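Local structure of GH26C (Muricauda sp. MAR_2010_75, 6Q78) at residues A[315-320]-A[358-363]; A[279-284]-A[321-326]; A[71-76]-A[367-372]; A[79-84]-A[394-399]; A[331-336]-A[354-359]. The protein is a family 26 glycoside hydrolase that probably cleaves internal beta-1,4-mannosidic bonds in mannans (EC 3.2.1.78). All coordinates share one frame; numbering follows the deposited sequence.

Contact 1. Residues A[315-320]-A[358-363]; sequences QKLKIV and EALTHN
Lys318 and Asn363 form the polar half of this contact between helix 306-327 and the C-terminal part of helix 351-361, two neighbouring helices on the outside of the TIM barrel. The ammonium NZ of Lys318 donates to the backbone O of Asn363 at 2.9 Å. It arrives in the carbonyl plane and nearly end-on, with a C=O...N angle of 159°. A bend at chi2 (67°) brings the lysine chain across the Asn363 side chain at about a right angle, so that Lys318 CE comes to 3.8 Å from Asn363 ND2. The methylenes of the lysine are therefore used as well as its charge. The same NZ has a weak hydrogen bond to Asp364 O and a long, weak ion pair with Asp322.

The apolar half lies on the buried side. Leu317 CD2 meets Leu360 CD2 at 3.8 Å, the two leucines passing at a slant, and the same Leu317 methyl lies 3.9 Å from Ala359 O. That carbonyl has a polar partner of its own in Asn314 ND2, which also binds His362 O. Leu317 also packs on Val365 and Leu360 on Ile367, residues that lead into the eighth strand.

With an alanine in place of Lys318, the Asn363 carbonyl would probably lose its ammonium donor and the Asn363 amide the methylenes that lie against it. The chemistry implies a division of labour: methyl packing joins the helices on the inside, while a charge-assisted bond towards the surface holds the turn that leaves helix 351-361.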
# COMPACT_ATOMS: atom_id res chain seq x y z
N GLN A 315 -3.94 10.64 16.26
CA GLN A 315 -2.76 10.53 17.11
C GLN A 315 -1.78 9.49 16.56
O GLN A 315 -0.56 9.69 16.59
CB GLN A 315 -3.16 10.17 18.54
CG GLN A 315 -3.84 11.34 19.25
CD GLN A 315 -4.54 10.96 20.52
OE1 GLN A 315 -4.64 9.79 20.87
NE2 GLN A 315 -5.03 11.96 21.24
N LYS A 316 -2.30 8.35 16.09
CA LYS A 316 -1.40 7.34 15.57
C LYS A 316 -0.77 7.80 14.26
O LYS A 316 0.44 7.63 14.05
CB LYS A 316 -2.17 6.03 15.43
CG LYS A 316 -2.62 5.43 16.77
CD LYS A 316 -3.64 4.32 16.51
CE LYS A 316 -4.25 3.81 17.82
NZ LYS A 316 -5.23 2.70 17.45
N LEU A 317 -1.56 8.44 13.38
CA LEU A 317 -0.99 8.92 12.12
C LEU A 317 0.04 10.02 12.37
O LEU A 317 0.99 10.16 11.58
CB LEU A 317 -2.09 9.37 11.15
CG LEU A 317 -1.70 9.48 9.67
CD1 LEU A 317 -1.10 8.18 9.15
CD2 LEU A 317 -2.91 9.87 8.83
N LYS A 318 -0.15 10.83 13.45
CA LYS A 318 0.81 11.88 13.76
C LYS A 318 2.15 11.29 14.17
O LYS A 318 3.22 11.85 13.87
CB LYS A 318 0.26 12.81 14.84
CG LYS A 318 1.21 13.96 15.21
CD LYS A 318 1.38 14.94 14.03
CE LYS A 318 2.17 16.19 14.50
NZ LYS A 318 2.56 17.05 13.34
N ILE A 319 2.11 10.15 14.88
CA ILE A 319 3.34 9.45 15.21
C ILE A 319 4.08 9.07 13.94
O ILE A 319 5.30 9.25 13.82
CB ILE A 319 3.03 8.19 16.04
CG1 ILE A 319 2.61 8.56 17.47
CG2 ILE A 319 4.21 7.26 16.04
CD1 ILE A 319 2.02 7.36 18.22
N VAL A 320 3.38 8.41 13.01
CA VAL A 320 3.99 8.05 11.73
C VAL A 320 4.52 9.29 11.03
O VAL A 320 5.64 9.29 10.50
CB VAL A 320 2.97 7.29 10.85
CG1 VAL A 320 3.58 6.87 9.47
CG2 VAL A 320 2.43 6.05 11.61
N GLU A 358 -10.49 14.70 8.91
CA GLU A 358 -9.92 15.27 10.12
C GLU A 358 -8.73 14.45 10.62
O GLU A 358 -7.70 15.01 11.01
CB GLU A 358 -11.00 15.38 11.20
CG GLU A 358 -12.01 16.44 10.85
CD GLU A 358 -11.37 17.80 10.89
OE1 GLU A 358 -10.53 18.01 11.79
OE2 GLU A 358 -11.68 18.64 10.02
N ALA A 359 -8.85 13.13 10.61
CA ALA A 359 -7.72 12.32 11.05
C ALA A 359 -6.51 12.51 10.14
O ALA A 359 -5.37 12.40 10.59
CB ALA A 359 -8.12 10.85 11.11
N LEU A 360 -6.74 12.72 8.83
CA LEU A 360 -5.65 12.88 7.87
C LEU A 360 -4.98 14.24 7.90
O LEU A 360 -3.90 14.40 7.32
CB LEU A 360 -6.17 12.65 6.44
CG LEU A 360 -6.69 11.25 6.10
CD1 LEU A 360 -7.32 11.17 4.71
CD2 LEU A 360 -5.53 10.29 6.17
N THR A 361 -5.58 15.23 8.57
CA THR A 361 -5.06 16.59 8.45
C THR A 361 -4.83 17.29 9.79
O THR A 361 -3.99 18.19 9.86
CB THR A 361 -5.97 17.47 7.57
OG1 THR A 361 -7.28 17.56 8.15
CG2 THR A 361 -6.06 16.93 6.17
N HIS A 362 -5.59 16.96 10.84
CA HIS A 362 -5.49 17.73 12.07
C HIS A 362 -4.09 17.65 12.64
O HIS A 362 -3.40 16.64 12.49
CB HIS A 362 -6.47 17.16 13.11
CG HIS A 362 -6.49 17.90 14.41
ND1 HIS A 362 -7.11 19.12 14.56
CD2 HIS A 362 -5.98 17.58 15.62
CE1 HIS A 362 -6.97 19.53 15.81
NE2 HIS A 362 -6.28 18.61 16.48
N ASN A 363 -3.66 18.72 13.31
CA ASN A 363 -2.37 18.73 13.99
C ASN A 363 -1.21 18.55 13.01
O ASN A 363 -0.20 17.92 13.33
CB ASN A 363 -2.32 17.70 15.13
CG ASN A 363 -1.25 18.01 16.16
OD1 ASN A 363 -0.85 19.17 16.35
ND2 ASN A 363 -0.77 16.97 16.85

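Contact 2. Residues A[279-284]-A[321-326]; sequences SEYLAR and SDLAEE
Leu323 CD1 is the methyl on which this contact converges, meeting both Tyr281 and Leu282. In the (beta/alpha)8 barrel, the short helix 278-281 follows the fifth strand, and here it packs on helix 306-327, which follows the sixth. The link is made by three side chains.

The tight part is at Tyr281. Leu323 CD1 approaches ring atom CD2 of Tyr281 to 3.5 Å and CE2 to 4.1 Å, and the two side chains run past one another in opposite senses. Tyr281 leaves its helix with CG anti to the backbone N (chi1 -177°), a setting that sends the ring inward, towards the barrel strands. Its ring also packs on Val320, one turn before Leu323 on the same helix, and stands edge-to-face with Phe275. Met294 of the sixth strand touches both Tyr281 and Leu323.

Towards solvent the packing is looser. Leu282, only partly buried, reaches for Leu323 tip to tip: its CG is 4.0 Å from Leu323 CD1, and its CD1 is equally far from Leu323 CD2. Leu282 also rests on Arg327. This outer pair brings a methine and methyls together at ordinary van der Waals range without the close approach made at the ring. At the inner end, the one polar atom of the apolar trio, the hydroxyl Tyr281 OH, is hydrogen-bonded to the backbone O of Gly295.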
# COMPACT_ATOMS: atom_id res chain seq x y z
N SER A 279 7.93 4.33 20.11
CA SER A 279 8.62 3.08 20.43
C SER A 279 7.83 1.86 19.98
O SER A 279 8.41 0.89 19.48
CB SER A 279 8.92 3.01 21.92
OG SER A 279 9.88 4.01 22.23
N GLU A 280 6.50 1.90 20.14
CA GLU A 280 5.73 0.72 19.73
C GLU A 280 5.64 0.63 18.22
O GLU A 280 5.74 -0.47 17.67
CB GLU A 280 4.36 0.66 20.40
CG GLU A 280 3.65 -0.71 20.24
CD GLU A 280 4.45 -1.96 20.74
OE1 GLU A 280 5.38 -1.87 21.60
OE2 GLU A 280 4.11 -3.07 20.28
N TYR A 281 5.49 1.77 17.53
CA TYR A 281 5.51 1.74 16.07
C TYR A 281 6.81 1.14 15.55
O TYR A 281 6.82 0.43 14.55
CB TYR A 281 5.34 3.15 15.51
CG TYR A 281 5.29 3.16 14.01
CD1 TYR A 281 4.11 2.84 13.35
CD2 TYR A 281 6.41 3.48 13.26
CE1 TYR A 281 4.07 2.84 11.94
CE2 TYR A 281 6.38 3.48 11.87
CZ TYR A 281 5.21 3.16 11.22
OH TYR A 281 5.23 3.18 9.83
N LEU A 282 7.93 1.45 16.21
CA LEU A 282 9.26 1.05 15.76
C LEU A 282 9.70 -0.33 16.27
O LEU A 282 10.82 -0.77 15.94
CB LEU A 282 10.31 2.11 16.18
CG LEU A 282 10.19 3.49 15.49
CD1 LEU A 282 11.04 4.53 16.21
CD2 LEU A 282 10.64 3.39 14.05
N ALA A 283 8.84 -1.01 17.04
CA ALA A 283 9.23 -2.28 17.65
C ALA A 283 9.84 -3.27 16.64
O ALA A 283 10.89 -3.88 16.92
CB ALA A 283 8.05 -2.90 18.41
N ARG A 284 9.18 -3.47 15.50
CA ARG A 284 9.68 -4.40 14.48
C ARG A 284 10.17 -3.69 13.23
O ARG A 284 10.22 -4.31 12.16
CB ARG A 284 8.60 -5.45 14.14
CG ARG A 284 8.30 -6.33 15.33
CD ARG A 284 7.19 -7.40 15.12
NE ARG A 284 7.12 -8.16 16.36
CZ ARG A 284 7.18 -9.48 16.48
NH1 ARG A 284 7.22 -10.25 15.40
NH2 ARG A 284 7.19 -10.03 17.70
N SER A 321 3.69 10.33 10.96
CA SER A 321 4.09 11.55 10.25
C SER A 321 5.32 12.20 10.91
O SER A 321 6.23 12.67 10.21
CB SER A 321 2.90 12.51 10.21
OG SER A 321 3.24 13.79 9.71
N ASP A 322 5.36 12.22 12.24
CA ASP A 322 6.53 12.78 12.93
C ASP A 322 7.79 11.98 12.63
O ASP A 322 8.87 12.56 12.42
CB ASP A 322 6.33 12.81 14.45
CG ASP A 322 5.42 13.93 14.92
OD1 ASP A 322 5.17 14.88 14.13
OD2 ASP A 322 4.99 13.87 16.10
N LEU A 323 7.69 10.65 12.64
CA LEU A 323 8.87 9.84 12.37
C LEU A 323 9.33 10.01 10.93
O LEU A 323 10.53 10.05 10.65
CB LEU A 323 8.57 8.37 12.63
CG LEU A 323 8.52 7.98 14.09
CD1 LEU A 323 7.98 6.53 14.14
CD2 LEU A 323 9.91 8.08 14.74
N ALA A 324 8.38 10.09 9.98
CA ALA A 324 8.75 10.33 8.59
C ALA A 324 9.45 11.69 8.41
O ALA A 324 10.40 11.81 7.63
CB ALA A 324 7.51 10.24 7.71
N GLU A 325 8.99 12.72 9.13
CA GLU A 325 9.70 13.99 9.07
C GLU A 325 11.12 13.86 9.62
O GLU A 325 12.09 14.33 9.02
CB GLU A 325 8.91 15.05 9.83
CG GLU A 325 7.68 15.54 9.11
CD GLU A 325 7.25 16.92 9.56
OE1 GLU A 325 7.91 17.91 9.17
OE2 GLU A 325 6.26 17.01 10.31
N GLU A 326 11.27 13.17 10.74
CA GLU A 326 12.59 13.06 11.37
C GLU A 326 13.57 12.23 10.53
O GLU A 326 14.76 12.56 10.46
CB GLU A 326 12.44 12.50 12.78
CG GLU A 326 11.93 13.54 13.75
CD GLU A 326 11.57 12.95 15.09
OE1 GLU A 326 10.92 13.66 15.89
OE2 GLU A 326 11.93 11.78 15.32

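Contact 3. Residues A[71-76]-A[367-372]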
# COMPACT_ATOMS: atom_id res chain seq x y z
N TYR A 71 10.75 11.81 -4.45
CA TYR A 71 10.81 13.25 -4.23
C TYR A 71 9.41 13.85 -4.26
O TYR A 71 9.03 14.63 -3.38
CB TYR A 71 11.70 13.93 -5.27
CG TYR A 71 11.71 15.43 -5.07
CD1 TYR A 71 12.58 16.02 -4.14
CD2 TYR A 71 10.85 16.28 -5.79
CE1 TYR A 71 12.59 17.39 -3.93
CE2 TYR A 71 10.86 17.65 -5.57
CZ TYR A 71 11.74 18.20 -4.65
OH TYR A 71 11.76 19.56 -4.42
N ASN A 72 8.63 13.51 -5.28
CA ASN A 72 7.36 14.20 -5.46
C ASN A 72 6.34 13.82 -4.39
O ASN A 72 5.50 14.65 -4.02
CB ASN A 72 6.80 13.95 -6.87
CG ASN A 72 7.46 14.84 -7.89
OD1 ASN A 72 7.46 16.05 -7.73
ND2 ASN A 72 8.05 14.25 -8.93
N LEU A 73 6.37 12.56 -3.91
CA LEU A 73 5.48 12.20 -2.80
C LEU A 73 5.86 12.96 -1.54
O LEU A 73 4.99 13.43 -0.80
CB LEU A 73 5.56 10.70 -2.50
CG LEU A 73 4.78 9.81 -3.45
CD1 LEU A 73 5.11 8.35 -3.22
CD2 LEU A 73 3.26 10.03 -3.27
N LYS A 74 7.16 13.04 -1.27
CA LYS A 74 7.61 13.75 -0.08
C LYS A 74 7.23 15.23 -0.16
O LYS A 74 6.77 15.81 0.83
CB LYS A 74 9.12 13.57 0.06
CG LYS A 74 9.77 14.21 1.28
CD LYS A 74 9.33 13.57 2.58
CE LYS A 74 10.23 14.09 3.69
NZ LYS A 74 9.67 13.71 5.01
N LEU A 75 7.38 15.83 -1.35
CA LEU A 75 7.07 17.24 -1.54
C LEU A 75 5.57 17.49 -1.37
O LEU A 75 5.17 18.39 -0.62
CB LEU A 75 7.54 17.70 -2.93
CG LEU A 75 7.18 19.15 -3.24
CD1 LEU A 75 7.86 20.07 -2.26
CD2 LEU A 75 7.58 19.49 -4.67
N LEU A 76 4.74 16.69 -2.04
CA LEU A 76 3.31 17.00 -1.96
C LEU A 76 2.75 16.71 -0.57
O LEU A 76 1.81 17.39 -0.13
CB LEU A 76 2.53 16.30 -3.07
CG LEU A 76 2.27 14.83 -2.92
CD1 LEU A 76 1.03 14.57 -2.04
CD2 LEU A 76 2.02 14.24 -4.32
N ILE A 367 1.20 13.38 5.02
CA ILE A 367 1.22 12.05 4.41
C ILE A 367 1.23 12.22 2.90
O ILE A 367 0.64 13.16 2.37
CB ILE A 367 0.01 11.18 4.82
CG1 ILE A 367 -1.30 11.95 4.61
CG2 ILE A 367 0.14 10.66 6.28
CD1 ILE A 367 -2.52 11.02 4.45
N GLY A 368 1.89 11.28 2.22
CA GLY A 368 1.94 11.36 0.76
C GLY A 368 0.69 10.81 0.12
O GLY A 368 0.28 11.27 -0.95
N PHE A 369 0.06 9.82 0.75
CA PHE A 369 -1.10 9.18 0.14
C PHE A 369 -1.89 8.41 1.16
O PHE A 369 -1.39 8.04 2.23
CB PHE A 369 -0.71 8.28 -1.05
CG PHE A 369 0.07 7.06 -0.67
CD1 PHE A 369 1.44 7.10 -0.63
CD2 PHE A 369 -0.57 5.87 -0.40
CE1 PHE A 369 2.18 5.92 -0.31
CE2 PHE A 369 0.16 4.69 -0.11
CZ PHE A 369 1.53 4.74 -0.07
N THR A 370 -3.17 8.18 0.83
CA THR A 370 -3.97 7.20 1.53
C THR A 370 -4.70 6.35 0.51
O THR A 370 -4.90 6.78 -0.63
CB THR A 370 -4.88 7.84 2.57
OG1 THR A 370 -5.48 6.79 3.35
CG2 THR A 370 -5.94 8.65 1.89
N MET A 371 -5.07 5.15 0.90
CA MET A 371 -5.74 4.22 -0.02
C MET A 371 -6.88 3.49 0.66
O MET A 371 -6.73 2.94 1.75
CB MET A 371 -4.73 3.20 -0.56
CG MET A 371 -5.26 2.36 -1.76
SD MET A 371 -4.23 0.92 -2.06
CE MET A 371 -4.69 -0.16 -0.69
N PHE A 372 -8.03 3.47 -0.02
CA PHE A 372 -9.17 2.68 0.38
C PHE A 372 -9.00 1.24 -0.11
O PHE A 372 -8.38 0.98 -1.16
CB PHE A 372 -10.41 3.27 -0.29
CG PHE A 372 -10.80 4.62 0.26
CD1 PHE A 372 -11.40 4.72 1.50
CD2 PHE A 372 -10.55 5.80 -0.46
CE1 PHE A 372 -11.75 5.96 2.04
CE2 PHE A 372 -10.93 7.03 0.08
CZ PHE A 372 -11.53 7.11 1.32
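The backbones of Leu73 and Gly368 come close, with their CA atoms 5.1 Å apart. The absence of a side chain at Gly368 goes some way to explaining it: a beta carbon built there would point at the helix and lie 3.5 Å from Leu73 O.

Two leucines, one helical turn apart, close over the glycine. Leu76 CD1 approaches Gly368 O to 3.6 Å, and Leu73 CD2 reaches the same oxygen at 4.0 Å. Their methyls cover a carbonyl that is already engaged, since Gly368 O faces Ile82 N in the parallel pairing with strand 81-86. Leu76 attains its place through an uncommon rotamer, CG wedged between the backbone N and the carbonyl carbon (chi1 76°), a torsion that carries CD1 to the glycine oxygen. Leu73 uses its methyl twice: CD2 also lies 4.3 Å from Phe369 CD1, a looser touch at an oblique angle to the ring.

The neighbours place the helix at one end of the barrel. Leu73 also packs on Ile330, at the start of the seventh strand, while Leu76 packs on Ile82 of the first and on Met411 near the C terminus. All four touching residues are buried, and the side chains that meet the strand are apolar. Helix 64-76 precedes the first strand and sits against the N-terminal ends of the first, seventh and eighth. Such a helix closing the bottom of the barrel, the end remote from the active-site mouth, is a familiar addition to the TIM-barrel fold.

Contact 4. Residues A[79-84]-A[394-399]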
# COMPACT_ATOMS: atom_id res chain seq x y z
N ASN A 79 1.59 19.49 2.22
CA ASN A 79 0.28 20.08 2.39
C ASN A 79 -0.86 19.35 1.69
O ASN A 79 -1.98 19.88 1.68
CB ASN A 79 0.27 21.53 1.91
CG ASN A 79 0.66 21.65 0.46
OD1 ASN A 79 0.71 20.67 -0.27
ND2 ASN A 79 0.95 22.88 0.04
N SER A 80 -0.64 18.19 1.09
CA SER A 80 -1.68 17.54 0.30
C SER A 80 -1.46 16.04 0.41
O SER A 80 -0.46 15.58 0.99
CB SER A 80 -1.56 17.93 -1.18
OG SER A 80 -1.79 19.32 -1.40
N PHE A 81 -2.38 15.26 -0.17
CA PHE A 81 -2.18 13.82 -0.25
C PHE A 81 -2.98 13.21 -1.40
O PHE A 81 -4.09 13.65 -1.73
CB PHE A 81 -2.52 13.10 1.08
CG PHE A 81 -3.89 13.41 1.60
CD1 PHE A 81 -4.99 12.66 1.17
CD2 PHE A 81 -4.09 14.42 2.51
CE1 PHE A 81 -6.27 12.97 1.62
CE2 PHE A 81 -5.38 14.73 2.99
CZ PHE A 81 -6.47 13.99 2.55
N ILE A 82 -2.41 12.17 -2.00
CA ILE A 82 -3.11 11.44 -3.05
C ILE A 82 -4.09 10.46 -2.42
O ILE A 82 -3.77 9.84 -1.40
CB ILE A 82 -2.09 10.71 -3.93
CG1 ILE A 82 -1.22 11.74 -4.66
CG2 ILE A 82 -2.77 9.79 -4.95
CD1 ILE A 82 -0.00 11.12 -5.39
N VAL A 83 -5.27 10.33 -3.02
CA VAL A 83 -6.26 9.33 -2.63
C VAL A 83 -6.35 8.27 -3.71
O VAL A 83 -6.58 8.58 -4.88
CB VAL A 83 -7.62 9.99 -2.39
CG1 VAL A 83 -8.73 8.95 -2.24
CG2 VAL A 83 -7.52 10.88 -1.12
N GLY A 84 -6.22 7.01 -3.30
CA GLY A 84 -6.40 5.92 -4.24
C GLY A 84 -7.26 4.79 -3.71
O GLY A 84 -7.88 4.89 -2.64
N MET A 394 -18.11 13.45 -1.99
CA MET A 394 -17.84 14.56 -2.89
C MET A 394 -17.26 15.74 -2.16
O MET A 394 -16.38 16.39 -2.64
CB MET A 394 -19.12 14.97 -3.61
CG MET A 394 -19.61 13.95 -4.60
SD MET A 394 -18.50 13.68 -6.00
CE MET A 394 -17.80 15.28 -6.33
N GLU A 395 -17.79 16.02 -0.99
CA GLU A 395 -17.28 17.10 -0.20
C GLU A 395 -15.83 16.83 0.20
O GLU A 395 -15.01 17.71 0.13
CB GLU A 395 -18.16 17.38 1.03
CG GLU A 395 -17.68 18.58 1.81
CD GLU A 395 -18.58 18.96 2.96
OE1 GLU A 395 -19.56 18.26 3.23
OE2 GLU A 395 -18.24 19.95 3.59
N PHE A 396 -15.55 15.60 0.59
CA PHE A 396 -14.20 15.20 0.96
C PHE A 396 -13.23 15.38 -0.21
O PHE A 396 -12.18 16.00 -0.05
CB PHE A 396 -14.23 13.76 1.49
CG PHE A 396 -12.90 13.05 1.53
CD1 PHE A 396 -11.87 13.49 2.35
CD2 PHE A 396 -12.70 11.91 0.78
CE1 PHE A 396 -10.66 12.82 2.41
CE2 PHE A 396 -11.49 11.21 0.82
CZ PHE A 396 -10.47 11.67 1.65
N VAL A 397 -13.56 14.85 -1.39
CA VAL A 397 -12.61 14.90 -2.51
C VAL A 397 -12.48 16.30 -3.09
O VAL A 397 -11.55 16.57 -3.86
CB VAL A 397 -12.83 13.84 -3.62
CG1 VAL A 397 -12.79 12.44 -3.03
CG2 VAL A 397 -14.13 14.11 -4.40
N SER A 398 -13.40 17.19 -2.75
CA SER A 398 -13.29 18.59 -3.15
C SER A 398 -12.38 19.41 -2.25
O SER A 398 -12.08 20.55 -2.60
CB SER A 398 -14.68 19.21 -3.21
OG SER A 398 -15.50 18.44 -4.08
N LYS A 399 -11.92 18.86 -1.12
CA LYS A 399 -11.02 19.60 -0.26
C LYS A 399 -9.71 19.85 -1.00
O LYS A 399 -9.25 18.99 -1.76
CB LYS A 399 -10.73 18.81 1.03
CG LYS A 399 -11.92 18.61 1.99
CD LYS A 399 -12.32 19.90 2.70
CE LYS A 399 -13.34 19.64 3.81
NZ LYS A 399 -13.56 20.85 4.68
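Phe396 meets two residues of the first barrel strand. Its CZ lies 4.1 Å from Val83 CG2, the methyl coming in obliquely to the ring. Next to it, Phe396 CE1 stands at the edge of the Phe81 ring, near its plane, 4.4 Å from Phe81 CZ. These are light touches, and with CG anti to the backbone N (chi1 162°) the Phe396 side chain brings the end of its ring, rather than its whole surface, to the strand.

Phe81 and Val83, two apart on strand 81-86, both look outward from the (beta/alpha)8 barrel, and helix 390-397, which follows the eighth strand, packs over them there. Val402, on a short strand that extends the sheet beside strand 81-86, touches Phe81, Val83 and Phe396 alike. Phe372 of the eighth strand packs on Val83 and Phe396.

Farther out, Ser398 OG donates to Met394 O at 2.7 Å, and the backbone N of Ser398 binds the same oxygen at 3.1 Å, the two donors arriving from opposite faces of the carbonyl plane. Lys399 N then bonds to Phe396 O, one turn back.

Contact 5. Residues A[331-336]-A[354-359]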
# COMPACT_ATOMS: atom_id res chain seq x y z
N ALA A 331 5.34 9.49 4.82
CA ALA A 331 4.32 8.85 5.65
C ALA A 331 3.05 8.56 4.84
O ALA A 331 2.77 9.21 3.82
CB ALA A 331 3.99 9.72 6.87
N SER A 332 2.27 7.57 5.31
CA SER A 332 1.05 7.22 4.59
C SER A 332 0.09 6.46 5.48
O SER A 332 0.52 5.70 6.36
CB SER A 332 1.34 6.36 3.34
OG SER A 332 0.16 5.72 2.82
N LEU A 333 -1.21 6.69 5.28
CA LEU A 333 -2.23 5.77 5.78
C LEU A 333 -2.47 4.79 4.63
O LEU A 333 -3.26 5.04 3.71
CB LEU A 333 -3.50 6.53 6.19
CG LEU A 333 -4.67 5.68 6.71
CD1 LEU A 333 -4.26 4.93 8.01
CD2 LEU A 333 -5.88 6.63 7.00
N THR A 334 -1.79 3.65 4.67
CA THR A 334 -1.72 2.76 3.51
C THR A 334 -3.00 1.95 3.25
O THR A 334 -3.19 1.49 2.12
CB THR A 334 -0.47 1.84 3.57
OG1 THR A 334 -0.31 1.33 4.90
CG2 THR A 334 0.77 2.61 3.25
N GLU A 335 -3.89 1.79 4.22
CA GLU A 335 -5.20 1.19 4.01
C GLU A 335 -6.13 1.85 5.00
O GLU A 335 -5.78 2.00 6.17
CB GLU A 335 -5.28 -0.30 4.38
CG GLU A 335 -4.59 -1.20 3.40
CD GLU A 335 -4.91 -2.65 3.64
OE1 GLU A 335 -6.05 -2.96 4.08
OE2 GLU A 335 -4.02 -3.51 3.35
N THR A 336 -7.34 2.18 4.53
CA THR A 336 -8.38 2.66 5.42
C THR A 336 -9.73 2.47 4.74
O THR A 336 -9.83 1.98 3.61
CB THR A 336 -8.15 4.13 5.82
OG1 THR A 336 -8.96 4.46 6.96
CG2 THR A 336 -8.45 5.06 4.64
N ASN A 354 -15.85 14.60 8.00
CA ASN A 354 -15.68 14.96 9.41
C ASN A 354 -14.82 13.98 10.19
O ASN A 354 -14.33 14.33 11.28
CB ASN A 354 -17.04 15.02 10.10
CG ASN A 354 -17.96 16.03 9.46
OD1 ASN A 354 -17.52 17.08 9.00
ND2 ASN A 354 -19.25 15.72 9.41
N ASN A 355 -14.67 12.76 9.71
CA ASN A 355 -13.93 11.73 10.44
C ASN A 355 -12.61 11.45 9.74
O ASN A 355 -11.54 11.77 10.27
CB ASN A 355 -14.76 10.45 10.60
CG ASN A 355 -15.97 10.64 11.49
OD1 ASN A 355 -16.33 11.77 11.87
ND2 ASN A 355 -16.60 9.52 11.87
N LEU A 356 -12.64 10.85 8.56
CA LEU A 356 -11.40 10.52 7.87
C LEU A 356 -10.59 11.78 7.56
O LEU A 356 -9.39 11.83 7.86
CB LEU A 356 -11.71 9.75 6.58
CG LEU A 356 -10.46 9.47 5.76
CD1 LEU A 356 -9.47 8.54 6.52
CD2 LEU A 356 -10.87 8.80 4.46
N PHE A 357 -11.22 12.80 6.97
CA PHE A 357 -10.45 13.99 6.59
C PHE A 357 -9.78 14.62 7.80
O PHE A 357 -8.61 15.04 7.73
CB PHE A 357 -11.33 15.01 5.88
CG PHE A 357 -10.57 16.24 5.42
CD1 PHE A 357 -9.80 16.19 4.27
CD2 PHE A 357 -10.60 17.41 6.18
CE1 PHE A 357 -9.09 17.33 3.84
CE2 PHE A 357 -9.89 18.54 5.77
CZ PHE A 357 -9.15 18.50 4.60
N GLU A 358 -10.49 14.70 8.91
CA GLU A 358 -9.92 15.27 10.12
C GLU A 358 -8.73 14.45 10.62
O GLU A 358 -7.70 15.01 11.01
CB GLU A 358 -11.00 15.38 11.20
CG GLU A 358 -12.01 16.44 10.85
CD GLU A 358 -11.37 17.80 10.89
OE1 GLU A 358 -10.53 18.01 11.79
OE2 GLU A 358 -11.68 18.64 10.02
N ALA A 359 -8.85 13.13 10.61
CA ALA A 359 -7.72 12.32 11.05
C ALA A 359 -6.51 12.51 10.14
O ALA A 359 -5.37 12.40 10.59
CB ALA A 359 -8.12 10.85 11.11
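Leu356 projects from helix 351-361 towards Leu333 and Thr336 of the seventh barrel strand. Starting at CB, which already points at the strand, the side chain continues with CG anti to the backbone N (chi1 176°). CB and CG act as a stem, and the two methyls do the touching.

CD1 is the branch that enters the contact. It lies 4.1 Å from Leu333 CD2, where the two leucines slant across each other, and 4.1 Å from Thr336 CG2, which it meets tip to tip. One methyl thus lies against two strand residues whose side chains both face the helix. Thr336 OG1 is also 4.1 Å from Leu356 CD1, but its polar need is met elsewhere, by Asn298 O on the sixth strand; that bond would help to fix the rotation of the threonine and so keep CG2 turned to the leucine. The other branch, CD2, leaves the strand and approaches Phe396 CZ at 4.0 Å, linking Leu356 to the helix after the eighth strand. Phe372 of that strand also packs on Leu356.

Between the two contacting residues the chain turns a corner at Glu335, whose side chain is directed to the other side of the wall. There it makes a salt bridge with Arg223 and hydrogen bonds with Tyr299 and with a Tris molecule, probably from the crystallisation liquor. Strand, leucine and helix form a beta-alpha unit of the TIM barrel, and Glu335 lies near the C-terminal end of the seventh strand, consistent with the place where clan GH-A glycosidases carry their nucleophile.

From the N terminus, contact 3 opens on helix 64-76 and contact 4 on the first barrel strand just after it. Both span nearly the whole barrel; they cross, since contact 3 closes at 367-372 before contact 4 closes at 394-399. Together they bind the start of the fold to its eighth strand and following helix, where strands 81-86 and 369-372 pair to shut the barrel. The other three are nested within. Contact 2, begun at 279-284, crosses contact 1, begun at 315-320, on helix 306-327. Contact 5 opens within the loop of contact 1 and ends on the same stretch of helix 351-361; it ties the seventh strand to its own helix, and contact 1 ties that helix to its predecessor.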